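Local coordinates for transcriptional regulator, LacI family (PDB 3H5T), which acts as an inositol-dependent transcriptional activator, binding palindromic promoter sites to switch on the gene for inositol phosphate synthase and regulate cell wall biogenesis, at residues Asp85-Asp90 against Gly302-His307; Pro142-Ile147 against Ala161-Met166; Thr270-Thr275 against Phe281-Tyr286. All blocks are in the same frame, centred on the assembly; numbering follows the deposited sequence.

How the contacts relate
All three contacts lie in the two-lobed periplasmic-binding-protein-like part of the regulator. Contact 1 spans the lobes: residues 85-90 begin helix 86-98, packed with the seven-stranded sheet, whereas 302-307 leave strand 299-302 of the five-stranded sheet. Contact 2 lies within the first lobe, its centre about 25 Å from that of contact 1, and contact 3 within the second, its centre about 15 Å from that of contact 1. Contacts 2 and 3 are about 33 Å apart between centres. They follow one another along the chain, both nested in the loop closed by contact 1. Contacts 1 and 3 touch where Phe-303 CB lies 3.3 Å from Thr-275 O. Contact 1 thus joins lobes that contacts 2 and 3 pack internally.

Contact 1: residues Asp85-Asp90 against Gly302-His307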
loop_
_atom_site.group_PDB
_atom_site.type_symbol
_atom_site.label_atom_id
_atom_site.label_comp_id
_atom_site.label_asym_id
_atom_site.label_seq_id
_atom_site.Cartn_x
_atom_site.Cartn_y
_atom_site.Cartn_z
ATOM N N ASP A 85 -5.801 -4.927 5.545
ATOM C CA ASP A 85 -5.686 -3.564 5.040
ATOM C C ASP A 85 -5.598 -3.761 3.526
ATOM O O ASP A 85 -4.554 -4.141 3.003
ATOM C CB ASP A 85 -4.419 -2.877 5.555
ATOM C CG ASP A 85 -4.275 -1.461 5.022
ATOM O OD1 ASP A 85 -5.104 -0.591 5.391
ATOM O OD2 ASP A 85 -3.348 -1.219 4.220
ATOM N N MET A 86 -6.698 -3.517 2.825
ATOM C CA MET A 86 -6.723 -3.739 1.389
ATOM C C MET A 86 -5.605 -3.078 0.559
ATOM O O MET A 86 -5.158 -3.650 -0.431
ATOM C CB MET A 86 -8.109 -3.384 0.833
ATOM C CG MET A 86 -9.219 -4.351 1.289
ATOM S SD MET A 86 -8.882 -6.133 0.993
ATOM C CE MET A 86 -8.448 -6.691 2.643
ATOM N N ALA A 87 -5.145 -1.896 0.952
ATOM C CA ALA A 87 -4.070 -1.243 0.210
ATOM C C ALA A 87 -2.805 -2.115 0.287
ATOM O O ALA A 87 -2.079 -2.275 -0.698
ATOM C CB ALA A 87 -3.791 0.133 0.787
ATOM N N SER A 88 -2.558 -2.682 1.465
ATOM C CA SER A 88 -1.399 -3.534 1.677
ATOM C C SER A 88 -1.562 -4.871 0.960
ATOM O O SER A 88 -0.578 -5.462 0.495
ATOM C CB SER A 88 -1.177 -3.763 3.177
ATOM O OG SER A 88 -0.809 -2.559 3.829
ATOM N N VAL A 89 -2.794 -5.359 0.868
ATOM C CA VAL A 89 -3.017 -6.625 0.184
ATOM C C VAL A 89 -2.797 -6.440 -1.323
ATOM O O VAL A 89 -2.414 -7.373 -2.018
ATOM C CB VAL A 89 -4.443 -7.176 0.448
ATOM C CG1 VAL A 89 -4.718 -8.375 -0.459
ATOM C CG2 VAL A 89 -4.583 -7.583 1.908
ATOM N N ASP A 90 -3.030 -5.238 -1.830
ATOM C CA ASP A 90 -2.814 -4.990 -3.243
ATOM C C ASP A 90 -1.311 -4.877 -3.456
ATOM O O ASP A 90 -0.788 -5.302 -4.485
ATOM C CB ASP A 90 -3.523 -3.705 -3.682
ATOM C CG ASP A 90 -5.030 -3.886 -3.831
ATOM O OD1 ASP A 90 -5.746 -2.865 -3.943
ATOM O OD2 ASP A 90 -5.499 -5.050 -3.841
ATOM N N GLY A 302 -10.171 10.790 0.063
ATOM C CA GLY A 302 -9.368 9.669 0.501
ATOM C C GLY A 302 -8.034 9.644 -0.217
ATOM O O GLY A 302 -7.698 10.593 -0.920
ATOM N N PHE A 303 -7.273 8.567 -0.030
ATOM C CA PHE A 303 -5.976 8.402 -0.670
ATOM C C PHE A 303 -5.635 6.911 -0.686
ATOM O O PHE A 303 -5.614 6.269 0.364
ATOM C CB PHE A 303 -4.887 9.180 0.088
ATOM C CG PHE A 303 -3.580 9.293 -0.660
ATOM C CD1 PHE A 303 -3.132 10.532 -1.119
ATOM C CD2 PHE A 303 -2.800 8.164 -0.920
ATOM C CE1 PHE A 303 -1.927 10.646 -1.823
ATOM C CE2 PHE A 303 -1.591 8.267 -1.627
ATOM C CZ PHE A 303 -1.156 9.506 -2.078
ATOM N N ASP A 304 -5.387 6.389 -1.889
ATOM C CA ASP A 304 -5.030 4.990 -2.161
ATOM C C ASP A 304 -5.715 4.470 -3.415
ATOM O O ASP A 304 -5.056 3.999 -4.345
ATOM C CB ASP A 304 -5.382 4.059 -0.996
ATOM C CG ASP A 304 -4.222 3.860 -0.043
ATOM O OD1 ASP A 304 -3.103 4.287 -0.395
ATOM O OD2 ASP A 304 -4.424 3.277 1.043
ATOM N N GLY A 305 -7.042 4.551 -3.429
ATOM C CA GLY A 305 -7.798 4.074 -4.571
ATOM C C GLY A 305 -8.087 2.583 -4.508
ATOM O O GLY A 305 -8.073 1.904 -5.534
ATOM N N THR A 306 -8.350 2.067 -3.309
ATOM C CA THR A 306 -8.644 0.648 -3.150
ATOM C C THR A 306 -9.927 0.318 -3.896
ATOM O O THR A 306 -10.725 1.205 -4.202
ATOM C CB THR A 306 -8.810 0.245 -1.646
ATOM O OG1 THR A 306 -9.957 0.899 -1.080
ATOM C CG2 THR A 306 -7.565 0.636 -0.846
ATOM N N HIS A 307 -10.117 -0.964 -4.186
ATOM C CA HIS A 307 -11.291 -1.453 -4.899
ATOM C C HIS A 307 -12.594 -0.953 -4.271
ATOM O O HIS A 307 -13.524 -0.564 -4.979
ATOM C CB HIS A 307 -11.254 -2.985 -4.930
ATOM C CG HIS A 307 -12.379 -3.607 -5.691
ATOM N ND1 HIS A 307 -13.656 -3.718 -5.178
ATOM C CD2 HIS A 307 -12.428 -4.140 -6.934
ATOM C CE1 HIS A 307 -14.439 -4.292 -6.073
ATOM N NE2 HIS A 307 -13.718 -4.558 -7.148
HETATM O O HOH W 1 -8.197 -2.494 -3.032
#
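At the junction between the two lobes of the LacI-type effector-binding fold, Ala-87 in the first turn of helix 86-98 meets Asp-304 and Thr-306 of the loop that follows strand 299-302. The methyl of Ala-87 points at this loop, and its CB lies 3.2 Å from Asp-304 OD2, approaching that oxygen from the side of its C-O bond. Beside it, Thr-306 CG2 packs against the start of the helix, 4.1 Å from Ala-87 CB and close to the Ala-87 backbone. With Thr-306 OG1 set between its own backbone N and carbonyl carbon (chi1 65°), CG2 is left to face the helix while OG1 serves as N-cap of helix 307-311, through a weak bond to Ala-309 N. The opposing helix is capped too: Asp-85 OD2 accepts from Ser-88 N at 3.2 Å, the donor lying above the carboxylate plane, and from Ser-88 OG at 2.9 Å on the anti side. Two helix starts thus face one another across the lobes. A water joins them, donating to Asp-90 OD1 at 2.6 Å and accepting from His-307 N at 2.7 Å; the N-terminal end of helix 307-311 would probably favour the ionised form of Asp-90. Between these two segments the lobes meet through the Ala-87 and Thr-306 methyls, the Asp-304 carboxylate and this water. Asp-277 OD2 steadies the loop by accepting from the backbone N atoms of Gly-305 and Thr-306. Asn-321, at the start of helix 321-336, touches Ala-87, Asp-90 and Asp-304, while Ser-88 OG reaches Tyr-135 OH at the end of strand 132-135.

Contact 2: residues Pro142-Ile147 against Ala161-Met166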
loop_
_atom_site.group_PDB
_atom_site.type_symbol
_atom_site.label_atom_id
_atom_site.label_comp_id
_atom_site.label_asym_id
_atom_site.label_seq_id
_atom_site.Cartn_x
_atom_site.Cartn_y
_atom_site.Cartn_z
ATOM N N PRO A 142 14.290 0.934 14.631
ATOM C CA PRO A 142 15.417 0.050 14.928
ATOM C C PRO A 142 15.518 -1.199 14.055
ATOM O O PRO A 142 16.581 -1.809 13.969
ATOM C CB PRO A 142 15.229 -0.264 16.409
ATOM C CG PRO A 142 13.748 -0.218 16.579
ATOM C CD PRO A 142 13.359 1.007 15.772
ATOM N N HIS A 143 14.425 -1.579 13.401
ATOM C CA HIS A 143 14.461 -2.760 12.533
ATOM C C HIS A 143 15.277 -2.455 11.280
ATOM O O HIS A 143 15.954 -3.332 10.740
ATOM C CB HIS A 143 13.033 -3.197 12.184
ATOM C CG HIS A 143 12.246 -3.632 13.379
ATOM N ND1 HIS A 143 12.446 -4.852 13.996
ATOM C CD2 HIS A 143 11.350 -2.969 14.144
ATOM C CE1 HIS A 143 11.711 -4.914 15.091
ATOM N NE2 HIS A 143 11.038 -3.785 15.205
ATOM N N ILE A 144 15.217 -1.204 10.828
ATOM C CA ILE A 144 15.984 -0.772 9.667
ATOM C C ILE A 144 17.468 -0.970 9.983
ATOM O O ILE A 144 18.208 -1.548 9.181
ATOM C CB ILE A 144 15.748 0.723 9.356
ATOM C CG1 ILE A 144 14.293 0.949 8.936
ATOM C CG2 ILE A 144 16.717 1.192 8.276
ATOM C CD1 ILE A 144 13.894 0.245 7.663
ATOM N N ASP A 145 17.895 -0.493 11.156
ATOM C CA ASP A 145 19.293 -0.620 11.582
ATOM C C ASP A 145 19.676 -2.091 11.752
ATOM O O ASP A 145 20.797 -2.490 11.433
ATOM C CB ASP A 145 19.539 0.120 12.905
ATOM C CG ASP A 145 19.155 1.597 12.842
ATOM O OD1 ASP A 145 19.580 2.300 11.899
ATOM O OD2 ASP A 145 18.427 2.061 13.744
ATOM N N ALA A 146 18.745 -2.894 12.260
ATOM C CA ALA A 146 19.003 -4.310 12.446
ATOM C C ALA A 146 19.254 -4.982 11.097
ATOM O O ALA A 146 20.131 -5.826 10.974
ATOM C CB ALA A 146 17.834 -4.970 13.162
ATOM N N ILE A 147 18.485 -4.602 10.085
ATOM C CA ILE A 147 18.645 -5.166 8.746
ATOM C C ILE A 147 19.991 -4.766 8.138
ATOM O O ILE A 147 20.620 -5.557 7.437
ATOM C CB ILE A 147 17.499 -4.697 7.811
ATOM C CG1 ILE A 147 16.195 -5.376 8.230
ATOM C CG2 ILE A 147 17.831 -5.001 6.362
ATOM C CD1 ILE A 147 14.985 -4.937 7.445
ATOM N N ALA A 161 12.482 7.074 3.499
ATOM C CA ALA A 161 13.248 7.575 2.374
ATOM C C ALA A 161 14.662 7.883 2.823
ATOM O O ALA A 161 14.929 8.030 4.014
ATOM C CB ALA A 161 12.602 8.855 1.834
ATOM N N ARG A 162 15.563 7.975 1.855
ATOM C CA ARG A 162 16.944 8.328 2.121
ATOM C C ARG A 162 17.741 7.413 3.052
ATOM O O ARG A 162 18.453 7.890 3.933
ATOM C CB ARG A 162 16.993 9.770 2.637
ATOM C CG ARG A 162 16.487 10.812 1.631
ATOM C CD ARG A 162 16.401 12.204 2.241
ATOM N NE ARG A 162 15.313 12.288 3.211
ATOM C CZ ARG A 162 14.020 12.367 2.893
ATOM N NH1 ARG A 162 13.639 12.385 1.615
ATOM N NH2 ARG A 162 13.102 12.411 3.858
ATOM N N GLU A 163 17.616 6.102 2.874
ATOM C CA GLU A 163 18.402 5.163 3.668
ATOM C C GLU A 163 19.516 4.751 2.724
ATOM O O GLU A 163 19.256 4.431 1.573
ATOM C CB GLU A 163 17.588 3.926 4.067
ATOM C CG GLU A 163 16.689 4.115 5.279
ATOM C CD GLU A 163 17.457 4.514 6.529
ATOM O OE1 GLU A 163 18.507 3.898 6.803
ATOM O OE2 GLU A 163 17.005 5.438 7.244
ATOM N N GLU A 164 20.754 4.768 3.195
ATOM C CA GLU A 164 21.871 4.396 2.333
ATOM C C GLU A 164 21.875 2.903 1.988
ATOM O O GLU A 164 21.634 2.060 2.843
ATOM C CB GLU A 164 23.199 4.776 2.997
ATOM C CG GLU A 164 24.426 4.377 2.182
ATOM C CD GLU A 164 25.702 4.443 2.993
ATOM O OE1 GLU A 164 25.747 3.810 4.073
ATOM O OE2 GLU A 164 26.658 5.119 2.552
ATOM N N GLY A 165 22.146 2.596 0.724
ATOM C CA GLY A 165 22.200 1.213 0.272
ATOM C C GLY A 165 20.866 0.492 0.188
ATOM O O GLY A 165 20.834 -0.728 0.029
ATOM N N MET A 166 19.767 1.236 0.276
ATOM C CA MET A 166 18.433 0.642 0.232
ATOM C C MET A 166 17.494 1.308 -0.789
ATOM O O MET A 166 16.839 2.303 -0.470
ATOM C CB MET A 166 17.789 0.710 1.634
ATOM C CG MET A 166 18.324 -0.284 2.676
ATOM S SD MET A 166 17.531 -0.163 4.329
ATOM C CE MET A 166 18.845 -0.613 5.321
#
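Ile-144 and Glu-163 mark the closest backbone approach, their CA atoms 8.8 Å apart, between a turn of helix 142-150 and an irregular loop. That loop closes as a type II beta turn from Glu-163 to Met-166, with Gly-165 at positive phi and only a weak bond from Met-166 N to Glu-163 O. The gap is filled chiefly by side chains. With CG1 beside the backbone N (chi1 -65°), Ile-144 has CG2 anti to that N, and this methyl meets both partners. Glu-163, bent at chi2 (-59°), turns a face of its carboxylate to it, OE1 lying 3.6 Å from Ile-144 CG2. Met-166 adds its terminal methyl, CE standing 4.1 Å from the same CG2 and 4.0 Å from Ile-144 O. The same Glu-163 OE1 forms a salt bridge with Arg-148, further along the helix, and OE2 one with Lys-139, so both oxygens have charged partners beside the methyl. Helix 142-150 is the crossover of a beta-alpha-beta unit between parallel neighbouring strands 132-135 and 154-157. Ile-144 and Met-166 both rest on Ile-134 of the first strand, while Glu-163 and Met-166 touch Ile-156 of the second.

Contact 3: residues Thr270-Thr275 against Phe281-Tyr286; sequences TAVLCT and FGVLEY
Val-283 has CG1 anti to its backbone N (chi1 174°), which places its other branch, CG2, beside that N and aims it at strand 271-274. From the strand, Cys-274 answers with SG swung back beside its own backbone N (chi1 -61°). These groups meet inside the beta-alpha-beta unit formed by strand 271-274, helix 277-289 and strand 299-302, part of the alternating strand-helix architecture of the second lobe in this LacI-type fold. The chain leaves the strand, turns into the helix almost at once and folds back over the sheet, so that Val-283 faces the strand just traversed. Val-272 and Val-283 form the closest pair of backbone positions, with CA atoms 8.4 Å apart, a separation bridged entirely by side chains. Val-272 and Cys-274, two residues apart in the extended strand, project from the same face of the sheet toward the helix. All three residues are buried, and the contact is wholly apolar. The intervening Leu-273 points to the other face, where it packs on Ala-228 of helix 221-235, so the strand is sandwiched between helices. The strand itself lies between strands 192-197 and 299-302 and exchanges backbone hydrogen bonds with both. Leu-195 of the former touches Val-272, Cys-274 and Val-283, and helix 252-265 closes the flank, Leu-263 meeting Val-272 and Ala-259 meeting Val-283. One methyl thus carries the helix side of the contact. Val-283 CG2 sits over the gap between the two strand residues, 4.3 Å from Val-272 CG1 and 4.2 Å from Cys-274 SG, and the nearly equilateral triangle is completed by the 4.1 Å between Val-272 CG1 and Cys-274 SG.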
loop_
_atom_site.group_PDB
_atom_site.type_symbol
_atom_site.label_atom_id
_atom_site.label_comp_id
_atom_site.label_asym_id
_atom_site.label_seq_id
_atom_site.Cartn_x
_atom_site.Cartn_y
_atom_site.Cartn_z
ATOM N N THR A 270 -17.151 21.238 7.457
ATOM C CA THR A 270 -17.911 20.962 6.247
ATOM C C THR A 270 -17.234 19.894 5.390
ATOM O O THR A 270 -17.868 19.303 4.510
ATOM C CB THR A 270 -18.085 22.243 5.399
ATOM O OG1 THR A 270 -16.804 22.701 4.949
ATOM C CG2 THR A 270 -18.748 23.342 6.226
ATOM N N ALA A 271 -15.952 19.648 5.651
ATOM C CA ALA A 271 -15.196 18.654 4.894
ATOM C C ALA A 271 -14.103 18.003 5.727
ATOM O O ALA A 271 -13.589 18.608 6.669
ATOM C CB ALA A 271 -14.582 19.293 3.656
ATOM N N VAL A 272 -13.751 16.768 5.369
ATOM C CA VAL A 272 -12.705 16.031 6.068
ATOM C C VAL A 272 -11.765 15.371 5.065
ATOM O O VAL A 272 -12.193 14.534 4.266
ATOM C CB VAL A 272 -13.298 14.926 6.979
ATOM C CG1 VAL A 272 -12.197 13.974 7.443
ATOM C CG2 VAL A 272 -13.988 15.557 8.181
ATOM N N LEU A 273 -10.490 15.754 5.099
ATOM C CA LEU A 273 -9.498 15.166 4.202
ATOM C C LEU A 273 -8.742 14.066 4.939
ATOM O O LEU A 273 -8.134 14.312 5.976
ATOM C CB LEU A 273 -8.505 16.228 3.704
ATOM C CG LEU A 273 -7.370 15.701 2.816
ATOM C CD1 LEU A 273 -6.935 16.765 1.837
ATOM C CD2 LEU A 273 -6.204 15.238 3.674
ATOM N N CYS A 274 -8.791 12.856 4.394
ATOM C CA CYS A 274 -8.117 11.707 4.981
ATOM C C CYS A 274 -6.807 11.390 4.278
ATOM O O CYS A 274 -6.673 11.562 3.070
ATOM C CB CYS A 274 -9.014 10.475 4.910
ATOM S SG CYS A 274 -10.534 10.644 5.802
ATOM N N THR A 275 -5.857 10.894 5.051
ATOM C CA THR A 275 -4.546 10.528 4.559
ATOM C C THR A 275 -4.569 9.140 3.912
ATOM O O THR A 275 -3.664 8.780 3.143
ATOM C CB THR A 275 -3.543 10.540 5.722
ATOM O OG1 THR A 275 -3.228 11.899 6.057
ATOM C CG2 THR A 275 -2.283 9.800 5.360
ATOM N N PHE A 281 -13.451 5.627 5.018
ATOM C CA PHE A 281 -14.527 4.675 5.266
ATOM C C PHE A 281 -14.991 4.685 6.713
ATOM O O PHE A 281 -16.137 4.340 7.002
ATOM C CB PHE A 281 -14.109 3.265 4.837
ATOM C CG PHE A 281 -14.235 3.042 3.364
ATOM C CD1 PHE A 281 -15.465 2.739 2.805
ATOM C CD2 PHE A 281 -13.147 3.239 2.523
ATOM C CE1 PHE A 281 -15.615 2.642 1.424
ATOM C CE2 PHE A 281 -13.283 3.146 1.143
ATOM C CZ PHE A 281 -14.521 2.849 0.591
ATOM N N GLY A 282 -14.100 5.082 7.616
ATOM C CA GLY A 282 -14.463 5.166 9.015
ATOM C C GLY A 282 -15.359 6.380 9.178
ATOM O O GLY A 282 -16.196 6.428 10.071
ATOM N N VAL A 283 -15.175 7.358 8.298
ATOM C CA VAL A 283 -15.962 8.584 8.306
ATOM C C VAL A 283 -17.341 8.315 7.709
ATOM O O VAL A 283 -18.327 8.950 8.097
ATOM C CB VAL A 283 -15.296 9.701 7.471
ATOM C CG1 VAL A 283 -16.218 10.895 7.383
ATOM C CG2 VAL A 283 -13.973 10.106 8.089
ATOM N N LEU A 284 -17.404 7.383 6.759
ATOM C CA LEU A 284 -18.672 7.035 6.116
ATOM C C LEU A 284 -19.479 6.136 7.042
ATOM O O LEU A 284 -20.695 6.294 7.174
ATOM C CB LEU A 284 -18.419 6.336 4.777
ATOM C CG LEU A 284 -17.770 7.219 3.702
ATOM C CD1 LEU A 284 -17.328 6.380 2.503
ATOM C CD2 LEU A 284 -18.756 8.288 3.284
ATOM N N GLU A 285 -18.796 5.201 7.692
ATOM C CA GLU A 285 -19.459 4.301 8.614
ATOM C C GLU A 285 -19.951 5.113 9.803
ATOM O O GLU A 285 -20.930 4.741 10.447
ATOM C CB GLU A 285 -18.499 3.210 9.087
ATOM C CG GLU A 285 -19.187 2.067 9.826
ATOM C CD GLU A 285 -18.224 0.962 10.226
ATOM O OE1 GLU A 285 -17.400 0.548 9.375
ATOM O OE2 GLU A 285 -18.295 0.503 11.386
ATOM N N TYR A 286 -19.275 6.226 10.098
ATOM C CA TYR A 286 -19.698 7.070 11.215
ATOM C C TYR A 286 -20.876 7.952 10.821
ATOM O O TYR A 286 -21.851 8.042 11.559
ATOM C CB TYR A 286 -18.578 7.980 11.730
ATOM C CG TYR A 286 -19.142 9.023 12.665
ATOM C CD1 TYR A 286 -19.701 8.651 13.888
ATOM C CD2 TYR A 286 -19.246 10.358 12.275
ATOM C CE1 TYR A 286 -20.361 9.578 14.694
ATOM C CE2 TYR A 286 -19.908 11.296 13.079
ATOM C CZ TYR A 286 -20.462 10.891 14.280
ATOM O OH TYR A 286 -21.131 11.793 15.065
#